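Side-chain contacts in fibrinogen alpha subunit (Gallus gallus, PDB 1M1J), which probably is cleaved by thrombin and then polymerises, together with the beta and gamma chains, into the insoluble fibrin matrix of blood clots: residues A136-I141 against Q188-D193; E147-E152 against E177-I182. One frame throughout, in Å; residues are numbered along the deposited sequence.

Contact 1: A136-I141 against Q188-D193; sequences ALQNSI and QASSID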
ATOM      1  N   ALA D 136       6.880  86.907  90.981  1.00 56.66           N
ATOM      2  CA  ALA D 136       7.429  88.248  91.153  1.00 58.95           C
ATOM      3  C   ALA D 136       6.826  88.810  92.433  1.00 62.03           C
ATOM      4  O   ALA D 136       7.531  89.376  93.270  1.00 62.08           O
ATOM      5  CB  ALA D 136       7.058  89.131  89.973  1.00 54.05           C
ATOM      6  N   LEU D 137       5.514  88.629  92.572  1.00 62.88           N
ATOM      7  CA  LEU D 137       4.777  89.088  93.743  1.00 59.00           C
ATOM      8  C   LEU D 137       5.357  88.477  95.013  1.00 52.94           C
ATOM      9  O   LEU D 137       5.635  89.192  95.972  1.00 55.62           O
ATOM     10  CB  LEU D 137       3.297  88.713  93.621  1.00 65.20           C
ATOM     11  CG  LEU D 137       2.320  89.307  94.639  1.00 63.27           C
ATOM     12  CD1 LEU D 137       2.392  90.827  94.604  1.00 68.20           C
ATOM     13  CD2 LEU D 137       0.912  88.848  94.312  1.00 62.70           C
ATOM     14  N   GLN D 138       5.554  87.163  95.025  1.00 47.80           N
ATOM     15  CA  GLN D 138       6.106  86.543  96.219  1.00 49.56           C
ATOM     16  C   GLN D 138       7.439  87.165  96.594  1.00 54.57           C
ATOM     17  O   GLN D 138       7.817  87.174  97.768  1.00 58.22           O
ATOM     18  CB  GLN D 138       6.306  85.037  96.052  1.00 41.65           C
ATOM     19  CG  GLN D 138       6.720  84.412  97.381  1.00 52.56           C
ATOM     20  CD  GLN D 138       6.944  82.921  97.325  1.00 60.29           C
ATOM     21  OE1 GLN D 138       6.087  82.162  96.869  1.00 66.73           O
ATOM     22  NE2 GLN D 138       8.100  82.485  97.810  1.00 66.06           N
ATOM     23  N   ASN D 139       8.157  87.679  95.602  1.00 55.49           N
ATOM     24  CA  ASN D 139       9.450  88.292  95.875  1.00 56.73           C
ATOM     25  C   ASN D 139       9.279  89.635  96.559  1.00 54.77           C
ATOM     26  O   ASN D 139       9.877  89.881  97.604  1.00 54.56           O
ATOM     27  CB  ASN D 139      10.263  88.466  94.586  1.00 60.01           C
ATOM     28  CG  ASN D 139      10.719  87.138  93.998  1.00 68.00           C
ATOM     29  OD1 ASN D 139      11.038  86.193  94.730  1.00 65.72           O
ATOM     30  ND2 ASN D 139      10.765  87.065  92.671  1.00 66.73           N
ATOM     31  N   SER D 140       8.459  90.497  95.966  1.00 51.26           N
ATOM     32  CA  SER D 140       8.204  91.823  96.513  1.00 47.89           C
ATOM     33  C   SER D 140       7.714  91.686  97.962  1.00 50.26           C
ATOM     34  O   SER D 140       8.130  92.434  98.847  1.00 48.60           O
ATOM     35  CB  SER D 140       7.160  92.543  95.656  1.00 43.50           C
ATOM     36  OG  SER D 140       7.239  93.951  95.821  1.00 52.62           O
ATOM     37  N   ILE D 141       6.833  90.720  98.194  1.00 45.13           N
ATOM     38  CA  ILE D 141       6.302  90.464  99.527  1.00 45.54           C
ATOM     39  C   ILE D 141       7.424  90.008 100.457  1.00 48.16           C
ATOM     40  O   ILE D 141       7.430  90.317 101.652  1.00 42.68           O
ATOM     41  CB  ILE D 141       5.221  89.361  99.483  1.00 43.15           C
ATOM     42  CG1 ILE D 141       3.942  89.910  98.850  1.00 30.82           C
ATOM     43  CG2 ILE D 141       4.963  88.822 100.870  1.00 32.75           C
ATOM     44  CD1 ILE D 141       2.866  88.866  98.666  1.00 45.31           C
ATOM     45  N   GLN D 188       6.505  78.052 102.249  1.00 80.46           N
ATOM     46  CA  GLN D 188       5.468  77.080 101.922  1.00 78.47           C
ATOM     47  C   GLN D 188       4.865  77.360 100.542  1.00 76.77           C
ATOM     48  O   GLN D 188       4.421  76.445  99.855  1.00 81.57           O
ATOM     49  CB  GLN D 188       4.382  77.137 102.995  1.00 80.92           C
ATOM     50  CG  GLN D 188       3.165  76.277 102.748  1.00 83.15           C
ATOM     51  CD  GLN D 188       2.088  76.518 103.795  1.00 90.85           C
ATOM     52  OE1 GLN D 188       2.308  76.310 104.990  1.00 90.13           O
ATOM     53  NE2 GLN D 188       0.918  76.967 103.350  1.00 82.64           N
ATOM     54  N   ALA D 189       4.853  78.628 100.141  1.00 72.64           N
ATOM     55  CA  ALA D 189       4.312  79.017  98.844  1.00 70.54           C
ATOM     56  C   ALA D 189       5.384  78.906  97.773  1.00 75.16           C
ATOM     57  O   ALA D 189       5.085  78.843  96.580  1.00 77.72           O
ATOM     58  CB  ALA D 189       3.794  80.438  98.899  1.00 64.27           C
ATOM     59  N   SER D 190       6.639  78.892  98.201  1.00 78.17           N
ATOM     60  CA  SER D 190       7.751  78.793  97.271  1.00 79.58           C
ATOM     61  C   SER D 190       7.999  77.331  96.919  1.00 82.44           C
ATOM     62  O   SER D 190       8.518  77.019  95.846  1.00 88.68           O
ATOM     63  CB  SER D 190       9.011  79.401  97.890  1.00 72.38           C
ATOM     64  OG  SER D 190      10.044  79.513  96.929  1.00 76.88           O
ATOM     65  N   SER D 191       7.618  76.438  97.829  1.00 79.98           N
ATOM     66  CA  SER D 191       7.803  75.006  97.631  1.00 81.86           C
ATOM     67  C   SER D 191       6.894  74.437  96.540  1.00 87.00           C
ATOM     68  O   SER D 191       7.314  73.570  95.772  1.00 90.27           O
ATOM     69  CB  SER D 191       7.563  74.262  98.945  1.00 81.34           C
ATOM     70  OG  SER D 191       6.245  74.479  99.419  1.00 86.16           O
ATOM     71  N   ILE D 192       5.652  74.916  96.480  1.00 89.60           N
ATOM     72  CA  ILE D 192       4.698  74.459  95.470  1.00 89.30           C
ATOM     73  C   ILE D 192       5.314  74.594  94.068  1.00 93.05           C
ATOM     74  O   ILE D 192       6.004  75.574  93.775  1.00 95.35           O
ATOM     75  CB  ILE D 192       3.377  75.265  95.561  1.00 86.90           C
ATOM     76  CG1 ILE D 192       2.461  74.905  94.394  1.00 88.56           C
ATOM     77  CG2 ILE D 192       3.666  76.750  95.568  1.00 80.87           C
ATOM     78  CD1 ILE D 192       1.121  75.601  94.443  1.00 96.07           C
ATOM     79  N   ASP D 193       5.052  73.608  93.209  1.00 94.90           N
ATOM     80  CA  ASP D 193       5.606  73.555  91.851  1.00 95.54           C
ATOM     81  C   ASP D 193       5.320  74.690  90.859  1.00 94.64           C
ATOM     82  O   ASP D 193       5.958  75.746  90.900  1.00 91.91           O
ATOM     83  CB  ASP D 193       5.218  72.225  91.197  1.00 96.63           C
ATOM     84  CG  ASP D 193       6.427  71.450  90.690  1.00100.89           C
ATOM     85  OD1 ASP D 193       7.199  72.014  89.881  1.00 92.11           O
ATOM     86  OD2 ASP D 193       6.602  70.280  91.102  1.00 94.26           O
TER
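Gln138 of helix 82-160 meets Ala189 and Ser190 with its carboxamide end. One long side chain therefore carries the contact from the first helix, and none of its approaches is a hydrogen bond. Leu137, just before it, is buried on a different side of the helix. Gln138 itself turns toward helix 178-191. Its CG lies opposite the backbone N (chi1 -173°) and the chain continues fully extended, which carries the amide across to the second backbone. The two amide atoms then divide the work. OE1 of Gln138 comes to the CB of Ala189 at 3.5 Å and lies equally near the carbonyl carbon of that residue. The carbonyl oxygen of Ala189 is also near, but two acceptors cannot bond to each other. NE2 of Gln138 lies beside Ser190, nearest to its CB at about 3.2 Å, a short distance to be read lightly at this resolution. The hydroxyl OG of Ser190 is farther from NE2 of Gln138, at 3.7 Å. No hydrogen bond joins Gln138 to Ala189 or Ser190; the amide meets them by close packing. Ala189 is buried, while Ser190 is exposed, so the amide reaches from a covered residue to an open one. Farther along the first segment, Ile141 is buried one turn after Gln138. Both Gln138 and Ile141 touch Leu186, which extends the packing to the preceding turn of helix 178-191. The contact joins the long coiled-coil helix to residues 188-193 of the returning part of the chain. A chain of another protein packs apolar side chains on Leu137, Ile141 and Ala189, so it bridges both segments. A second chain lays polar side chains on Leu137, Ser140 and Ile141 of the long helix.

Contact 2: E147-E152 against E177-I182; sequences EMKRLE and EGYDNI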
ATOM      1  N   GLU D 147      12.067  94.478 105.163  1.00 51.52           N
ATOM      2  CA  GLU D 147      12.044  95.875 105.563  1.00 54.75           C
ATOM      3  C   GLU D 147      11.155  96.068 106.783  1.00 56.88           C
ATOM      4  O   GLU D 147      11.457  96.876 107.658  1.00 64.95           O
ATOM      5  CB  GLU D 147      11.519  96.734 104.417  1.00 47.37           C
ATOM      6  CG  GLU D 147      11.509  98.226 104.697  1.00 63.88           C
ATOM      7  CD  GLU D 147      11.015  99.021 103.502  1.00 75.10           C
ATOM      8  OE1 GLU D 147      11.074 100.269 103.533  1.00 76.19           O
ATOM      9  OE2 GLU D 147      10.566  98.388 102.523  1.00 84.08           O
ATOM     10  N   MET D 148      10.063  95.311 106.829  1.00 49.98           N
ATOM     11  CA  MET D 148       9.102  95.392 107.917  1.00 46.66           C
ATOM     12  C   MET D 148       9.687  94.899 109.236  1.00 52.59           C
ATOM     13  O   MET D 148       9.603  95.592 110.245  1.00 64.25           O
ATOM     14  CB  MET D 148       7.853  94.580 107.567  1.00 43.45           C
ATOM     15  CG  MET D 148       6.610  94.953 108.358  1.00 58.53           C
ATOM     16  SD  MET D 148       5.918  96.560 107.908  1.00 55.71           S
ATOM     17  CE  MET D 148       6.817  97.608 108.981  1.00 64.24           C
ATOM     18  N   LYS D 149      10.283  93.709 109.233  1.00 58.58           N
ATOM     19  CA  LYS D 149      10.872  93.156 110.451  1.00 56.11           C
ATOM     20  C   LYS D 149      11.870  94.143 111.045  1.00 60.10           C
ATOM     21  O   LYS D 149      12.123  94.137 112.248  1.00 65.46           O
ATOM     22  CB  LYS D 149      11.567  91.825 110.162  1.00 52.12           C
ATOM     23  CG  LYS D 149      12.070  91.115 111.410  1.00 63.74           C
ATOM     24  CD  LYS D 149      12.477  89.674 111.124  1.00 67.21           C
ATOM     25  CE  LYS D 149      12.931  88.955 112.396  1.00 69.18           C
ATOM     26  NZ  LYS D 149      11.867  88.869 113.440  1.00 72.59           N
ATOM     27  N   ARG D 150      12.430  94.995 110.192  1.00 58.80           N
ATOM     28  CA  ARG D 150      13.382  96.008 110.630  1.00 57.93           C
ATOM     29  C   ARG D 150      12.634  97.238 111.120  1.00 54.37           C
ATOM     30  O   ARG D 150      12.949  97.795 112.167  1.00 61.52           O
ATOM     31  CB  ARG D 150      14.299  96.431 109.478  1.00 62.52           C
ATOM     32  CG  ARG D 150      15.554  95.589 109.310  1.00 71.45           C
ATOM     33  CD  ARG D 150      16.458  96.182 108.239  1.00 64.78           C
ATOM     34  NE  ARG D 150      17.769  95.540 108.227  1.00 77.73           N
ATOM     35  CZ  ARG D 150      17.974  94.257 107.949  1.00 78.91           C
ATOM     36  NH1 ARG D 150      16.952  93.465 107.654  1.00 80.05           N
ATOM     37  NH2 ARG D 150      19.203  93.762 107.976  1.00 80.31           N
ATOM     38  N   LEU D 151      11.640  97.653 110.348  1.00 47.95           N
ATOM     39  CA  LEU D 151      10.849  98.825 110.672  1.00 45.55           C
ATOM     40  C   LEU D 151      10.136  98.708 112.014  1.00 48.45           C
ATOM     41  O   LEU D 151      10.231  99.608 112.844  1.00 44.52           O
ATOM     42  CB  LEU D 151       9.821  99.081 109.576  1.00 42.61           C
ATOM     43  CG  LEU D 151       9.673 100.538 109.140  1.00 44.01           C
ATOM     44  CD1 LEU D 151       8.363 100.694 108.370  1.00 43.33           C
ATOM     45  CD2 LEU D 151       9.683 101.453 110.351  1.00 41.44           C
ATOM     46  N   GLU D 152       9.423  97.604 112.228  1.00 45.79           N
ATOM     47  CA  GLU D 152       8.709  97.418 113.484  1.00 44.60           C
ATOM     48  C   GLU D 152       9.640  97.642 114.657  1.00 38.94           C
ATOM     49  O   GLU D 152       9.265  98.287 115.628  1.00 50.98           O
ATOM     50  CB  GLU D 152       8.093  96.019 113.589  1.00 42.18           C
ATOM     51  CG  GLU D 152       7.397  95.772 114.931  1.00 48.95           C
ATOM     52  CD  GLU D 152       6.665  94.444 115.000  1.00 54.32           C
ATOM     53  OE1 GLU D 152       6.154  94.094 116.089  1.00 61.31           O
ATOM     54  OE2 GLU D 152       6.594  93.747 113.968  1.00 63.02           O
ATOM     55  N   GLU D 177       7.946  87.058 116.608  1.00 91.71           N
ATOM     56  CA  GLU D 177       7.554  85.735 116.143  1.00 93.56           C
ATOM     57  C   GLU D 177       6.496  85.817 115.052  1.00 93.04           C
ATOM     58  O   GLU D 177       6.363  84.908 114.229  1.00 94.29           O
ATOM     59  CB  GLU D 177       7.030  84.893 117.311  1.00100.79           C
ATOM     60  CG  GLU D 177       8.117  84.412 118.266  1.00107.13           C
ATOM     61  CD  GLU D 177       7.606  83.388 119.263  1.00112.66           C
ATOM     62  OE1 GLU D 177       8.434  82.816 120.006  1.00111.61           O
ATOM     63  OE2 GLU D 177       6.376  83.157 119.305  1.00109.83           O
ATOM     64  N   GLY D 178       5.735  86.905 115.050  1.00 87.51           N
ATOM     65  CA  GLY D 178       4.721  87.062 114.030  1.00 80.29           C
ATOM     66  C   GLY D 178       5.388  86.913 112.678  1.00 76.78           C
ATOM     67  O   GLY D 178       4.764  86.502 111.700  1.00 76.76           O
ATOM     68  N   TYR D 179       6.680  87.220 112.632  1.00 70.08           N
ATOM     69  CA  TYR D 179       7.427  87.133 111.392  1.00 69.70           C
ATOM     70  C   TYR D 179       7.878  85.747 110.980  1.00 74.32           C
ATOM     71  O   TYR D 179       7.833  85.416 109.796  1.00 74.84           O
ATOM     72  CB  TYR D 179       8.618  88.073 111.450  1.00 65.81           C
ATOM     73  CG  TYR D 179       8.195  89.500 111.269  1.00 69.75           C
ATOM     74  CD1 TYR D 179       7.826  89.974 110.012  1.00 73.37           C
ATOM     75  CD2 TYR D 179       8.112  90.366 112.355  1.00 63.92           C
ATOM     76  CE1 TYR D 179       7.382  91.280 109.840  1.00 84.08           C
ATOM     77  CE2 TYR D 179       7.670  91.671 112.198  1.00 75.67           C
ATOM     78  CZ  TYR D 179       7.305  92.125 110.938  1.00 85.19           C
ATOM     79  OH  TYR D 179       6.863  93.418 110.772  1.00 82.45           O
ATOM     80  N   ASP D 180       8.310  84.925 111.930  1.00 82.61           N
ATOM     81  CA  ASP D 180       8.755  83.586 111.562  1.00 89.47           C
ATOM     82  C   ASP D 180       7.575  82.740 111.085  1.00 89.75           C
ATOM     83  O   ASP D 180       7.751  81.754 110.362  1.00 90.14           O
ATOM     84  CB  ASP D 180       9.483  82.900 112.729  1.00 91.54           C
ATOM     85  CG  ASP D 180       8.610  82.727 113.950  1.00 96.31           C
ATOM     86  OD1 ASP D 180       7.513  82.137 113.828  1.00 98.21           O
ATOM     87  OD2 ASP D 180       9.035  83.172 115.038  1.00100.05           O
ATOM     88  N   ASN D 181       6.373  83.139 111.482  1.00 86.54           N
ATOM     89  CA  ASN D 181       5.172  82.429 111.073  1.00 84.25           C
ATOM     90  C   ASN D 181       4.827  82.878 109.652  1.00 82.58           C
ATOM     91  O   ASN D 181       4.324  82.102 108.837  1.00 79.30           O
ATOM     92  CB  ASN D 181       4.027  82.743 112.033  1.00 89.64           C
ATOM     93  CG  ASN D 181       2.849  81.810 111.858  1.00 98.60           C
ATOM     94  OD1 ASN D 181       1.915  81.817 112.657  1.00108.04           O
ATOM     95  ND2 ASN D 181       2.885  80.998 110.806  1.00103.87           N
ATOM     96  N   ILE D 182       5.103  84.145 109.360  1.00 79.68           N
ATOM     97  CA  ILE D 182       4.854  84.683 108.033  1.00 71.28           C
ATOM     98  C   ILE D 182       5.855  84.037 107.099  1.00 75.58           C
ATOM     99  O   ILE D 182       5.496  83.542 106.033  1.00 78.19           O
ATOM    100  CB  ILE D 182       5.085  86.201 107.976  1.00 67.08           C
ATOM    101  CG1 ILE D 182       4.073  86.918 108.862  1.00 59.31           C
ATOM    102  CG2 ILE D 182       5.003  86.682 106.542  1.00 60.49           C
ATOM    103  CD1 ILE D 182       2.649  86.517 108.588  1.00 73.82           C
TER
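Tyr179 lays its ring against the backbone and side chain of Lys149 and the side chains of Met148 and Glu152. Its CG stands beside the backbone N and opposite the carbonyl carbon (chi1 -75°), which sends the ring across to helix 82-160. One face rests on Lys149. The CA of Lys149 sits 4.0 Å from the centroid of the Tyr179 ring and 19° off its normal, a CH-pi contact. The Lys149 side chain then runs past the tyrosine in the opposite direction, back toward the base of the ring. NZ of Lys149 ends 3.9 Å from the CB of Tyr179. The carboxylate of Asp180 carries the opposite charge, but its OD2 is 6.6 Å from NZ of Lys149, too far for a salt bridge. Two residues lie at the ring edge, near its plane. Met148 crosses the tyrosine at about a right angle, with its CG 3.9 Å from CZ of Tyr179. The Met148 chain bends at chi2 and again at chi3, which takes the sulfur and methyl away from the ring. Glu152 reaches the edge with an extended chain, its carboxylate turned 51° from the ring plane. A weak hydrogen bond runs from OH of Tyr179 to OE2 of Glu152 at 3.2 Å, though the position of the hydroxyl is less sure. OE1 of the buried Glu152 has the firmer bond, to the OH of Tyr172. The two helices run antiparallel. The short axes of 147-152 and 178-182 come within 11.3 Å, and Tyr179 spans them. Val145 of helix 82-160 also touches Tyr179. Two other protein chains flank the pair, one of them packing on Met148 and Leu151.

In the fold
Contacts 1 and 2 join the same two helices, 82-160 and 178-191, at different levels along their length. Their centres are about 17 Å apart and their nearest atoms about 6 Å, without touching. Contact 2 buries more surface, 227 against 106 Å², and three of its four touching residues are buried. Contact 1 is partly buried. The chain between the helices carries Cys162 and Cys166, which form disulfides with the gamma and beta chains. The pairing is consistent with the folded-back alpha chain adding a fourth strand to the coiled coil. The centres of contacts 1 and 2 lie about 43 and 59 Å from the centre of the chain.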